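Local coordinates for phosphoribosylaminoimidazole-succinocarboxamide synthase (Ehrlichia chaffeensis str. Arkansas, PDB 3KRE), which catalyses the ATP-dependent joining of L-aspartate to the carboxylate of an aminoimidazole ribonucleotide, forming SAICAR in de novo purine biosynthesis, at residues Val153-Ile158 against Lys171-Ser176. Numbering follows the deposited sequence.
Sequences VSEGHI and KIKILS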
ATOM      1  N   VAL A 153      -7.034  -0.487  15.976  1.00  7.01           N
ATOM      2  CA  VAL A 153      -6.665  -1.352  17.078  1.00  6.00           C
ATOM      3  C   VAL A 153      -5.386  -0.838  17.707  1.00  6.07           C
ATOM      4  O   VAL A 153      -4.497  -0.332  17.026  1.00  6.76           O
ATOM      5  CB  VAL A 153      -6.456  -2.825  16.634  1.00  5.54           C
ATOM      6  CG1 VAL A 153      -7.824  -3.464  16.254  1.00  6.82           C
ATOM      7  CG2 VAL A 153      -5.427  -2.954  15.483  1.00  7.01           C
ATOM      8  N   SER A 154      -5.301  -1.007  19.018  1.00  6.47           N
ATOM      9  CA  SER A 154      -4.061  -0.766  19.759  1.00  5.52           C
ATOM     10  C   SER A 154      -3.082  -1.913  19.633  1.00  6.40           C
ATOM     11  O   SER A 154      -3.421  -3.030  19.230  1.00  4.41           O
ATOM     12  CB  SER A 154      -4.387  -0.585  21.230  1.00  5.49           C
ATOM     13  OG  SER A 154      -4.834  -1.803  21.787  1.00  3.60           O
ATOM     14  N   GLU A 155      -1.852  -1.652  20.045  1.00  6.10           N
ATOM     15  CA  GLU A 155      -0.863  -2.720  20.153  1.00  6.17           C
ATOM     16  C   GLU A 155      -1.278  -3.861  21.056  1.00  5.86           C
ATOM     17  O   GLU A 155      -1.077  -5.033  20.717  1.00  5.63           O
ATOM     18  CB  GLU A 155       0.479  -2.136  20.617  1.00  6.66           C
ATOM     19  CG  GLU A 155       1.033  -1.152  19.606  1.00  6.73           C
ATOM     20  CD  GLU A 155       2.519  -0.790  19.839  1.00  9.05           C
ATOM     21  OE1 GLU A 155       3.247  -1.582  20.508  1.00 10.95           O
ATOM     22  OE2 GLU A 155       2.919   0.295  19.357  1.00 10.64           O
ATOM     23  N   GLY A 156      -1.862  -3.536  22.210  1.00  4.41           N
ATOM     24  CA  GLY A 156      -2.281  -4.525  23.158  1.00  4.10           C
ATOM     25  C   GLY A 156      -3.359  -5.420  22.600  1.00  3.95           C
ATOM     26  O   GLY A 156      -3.404  -6.593  22.922  1.00  3.41           O
ATOM     27  N   HIS A 157      -4.187  -4.865  21.727  1.00  3.71           N
ATOM     28  CA  HIS A 157      -5.219  -5.631  21.031  1.00  4.86           C
ATOM     29  C   HIS A 157      -4.556  -6.638  20.106  1.00  5.09           C
ATOM     30  O   HIS A 157      -4.850  -7.846  20.163  1.00  5.02           O
ATOM     31  CB  HIS A 157      -6.092  -4.688  20.230  1.00  4.48           C
ATOM     32  CG  HIS A 157      -7.307  -5.320  19.625  1.00  6.47           C
ATOM     33  ND1 HIS A 157      -8.568  -4.770  19.750  1.00  7.94           N
ATOM     34  CD2 HIS A 157      -7.454  -6.432  18.865  1.00  8.14           C
ATOM     35  CE1 HIS A 157      -9.435  -5.519  19.094  1.00 10.00           C
ATOM     36  NE2 HIS A 157      -8.784  -6.532  18.545  1.00  7.53           N
ATOM     37  N   ILE A 158      -3.641  -6.142  19.290  1.00  5.47           N
ATOM     38  CA  ILE A 158      -2.883  -7.002  18.366  1.00  6.54           C
ATOM     39  C   ILE A 158      -2.235  -8.146  19.134  1.00  6.89           C
ATOM     40  O   ILE A 158      -2.328  -9.286  18.729  1.00  8.45           O
ATOM     41  CB  ILE A 158      -1.844  -6.176  17.574  1.00  6.80           C
ATOM     42  CG1 ILE A 158      -2.541  -5.215  16.606  1.00  6.71           C
ATOM     43  CG2 ILE A 158      -0.824  -7.106  16.848  1.00  7.92           C
ATOM     44  CD1 ILE A 158      -1.629  -4.051  16.101  1.00  8.34           C
ATOM     45  N   LYS A 171       9.156  -5.288  15.384  1.00  9.86           N
ATOM     46  CA  LYS A 171       9.761  -5.389  14.040  1.00 10.85           C
ATOM     47  C   LYS A 171       8.904  -4.665  12.985  1.00  9.21           C
ATOM     48  O   LYS A 171       9.419  -3.939  12.147  1.00  8.42           O
ATOM     49  CB  LYS A 171       9.956  -6.843  13.648  1.00 11.43           C
ATOM     50  CG  LYS A 171      10.575  -7.083  12.290  1.00 15.77           C
ATOM     51  CD  LYS A 171      12.059  -6.778  12.228  1.00 19.83           C
ATOM     52  CE  LYS A 171      12.709  -7.415  10.971  1.00 22.44           C
ATOM     53  NZ  LYS A 171      13.047  -8.890  11.087  1.00 23.18           N
ATOM     54  N   ILE A 172       7.595  -4.849  13.049  1.00  8.39           N
ATOM     55  CA  ILE A 172       6.726  -4.256  12.040  1.00  8.37           C
ATOM     56  C   ILE A 172       6.814  -2.733  12.076  1.00  7.38           C
ATOM     57  O   ILE A 172       6.756  -2.060  11.037  1.00  7.00           O
ATOM     58  CB  ILE A 172       5.274  -4.797  12.158  1.00  8.60           C
ATOM     59  CG1 ILE A 172       4.552  -4.703  10.816  1.00 10.93           C
ATOM     60  CG2 ILE A 172       4.450  -4.097  13.203  1.00  9.76           C
ATOM     61  CD1 ILE A 172       3.292  -5.560  10.801  1.00 12.28           C
ATOM     62  N   LYS A 173       7.010  -2.181  13.266  1.00  6.65           N
ATOM     63  CA  LYS A 173       7.145  -0.730  13.384  1.00  7.65           C
ATOM     64  C   LYS A 173       8.507  -0.268  12.827  1.00  7.59           C
ATOM     65  O   LYS A 173       8.594   0.754  12.114  1.00  7.85           O
ATOM     66  CB  LYS A 173       6.943  -0.295  14.823  1.00  7.87           C
ATOM     67  CG  LYS A 173       5.550  -0.654  15.346  1.00  9.11           C
ATOM     68  CD  LYS A 173       5.242   0.032  16.689  1.00 12.30           C
ATOM     69  CE  LYS A 173       5.834  -0.676  17.816  1.00 15.49           C
ATOM     70  NZ  LYS A 173       5.628   0.141  19.081  1.00 11.93           N
ATOM     71  N   ILE A 174       9.549  -1.021  13.118  1.00  7.59           N
ATOM     72  CA  ILE A 174      10.900  -0.675  12.622  1.00  7.71           C
ATOM     73  C   ILE A 174      10.891  -0.731  11.078  1.00  6.42           C
ATOM     74  O   ILE A 174      11.394   0.198  10.384  1.00  6.90           O
ATOM     75  CB  ILE A 174      11.961  -1.628  13.176  1.00  8.34           C
ATOM     76  CG1 ILE A 174      12.189  -1.367  14.678  1.00 10.96           C
ATOM     77  CG2 ILE A 174      13.270  -1.520  12.364  1.00  9.86           C
ATOM     78  CD1 ILE A 174      12.962  -2.523  15.371  1.00 14.45           C
ATOM     79  N   LEU A 175      10.309  -1.796  10.540  1.00  6.25           N
ATOM     80  CA  LEU A 175      10.241  -1.983   9.083  1.00  5.53           C
ATOM     81  C   LEU A 175       9.409  -0.883   8.442  1.00  6.05           C
ATOM     82  O   LEU A 175       9.783  -0.366   7.383  1.00  6.88           O
ATOM     83  CB  LEU A 175       9.647  -3.364   8.717  1.00  6.23           C
ATOM     84  CG  LEU A 175      10.509  -4.582   9.038  1.00  7.07           C
ATOM     85  CD1 LEU A 175       9.710  -5.915   8.774  1.00  8.06           C
ATOM     86  CD2 LEU A 175      11.861  -4.569   8.242  1.00  8.23           C
ATOM     87  N   SER A 176       8.268  -0.555   9.060  1.00  6.23           N
ATOM     88  CA  SER A 176       7.386   0.492   8.545  1.00  6.87           C
ATOM     89  C   SER A 176       8.090   1.829   8.476  1.00  6.53           C
ATOM     90  O   SER A 176       7.982   2.550   7.466  1.00  7.50           O
ATOM     91  CB  SER A 176       6.068   0.560   9.363  1.00  6.34           C
ATOM     92  OG  SER A 176       5.323  -0.625   9.166  1.00  7.11           O
TER
HETATM   93  O   HOH W   1       5.216  -0.276  21.921  0.50 12.20           O
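E155 and K173 reach for each other from opposite directions, and their charged ends make the one direct link between 153-158 and 171-176. K173 NZ donates to E155 OE2 at 2.7 Å in a salt bridge, approaching the oxygen from its syn side, 22° out of the carboxylate plane. The ammonium is thus biased toward one oxygen, with E155 OE1 at 3.3 Å from K173 NZ. A water completes the link: it donates to E155 OE1 (2.8 Å) and accepts from K173 NZ (2.9 Å), so both carboxylate oxygens are tied to the same lysine. The CA atoms of E155 and K173 lie 10.7 Å apart, a gap that two long side chains bridge between them. E155 is extended beyond CG, whereas K173 bends at chi3 (-81°), which turns its last methylene and NZ onto the carboxylate; K173 also touches F141 of strand 133-143. E155 opens its helix, where its negative charge would be expected to interact favourably with the positive end of the helix dipole. Just before it, S154 is the N-cap, its OG accepting from H157 N at 3.1 Å. On the other helix S176 OG bonds back to I172 O one turn earlier, so the hydroxyl of this buried serine is satisfied where it packs against strands 110-115 and 192-204. This is a surface salt bridge, supplemented by a bridging water, between two successive helices, 155-160 and 166-189, packed on the antiparallel sheet of the SAICAR synthetase fold.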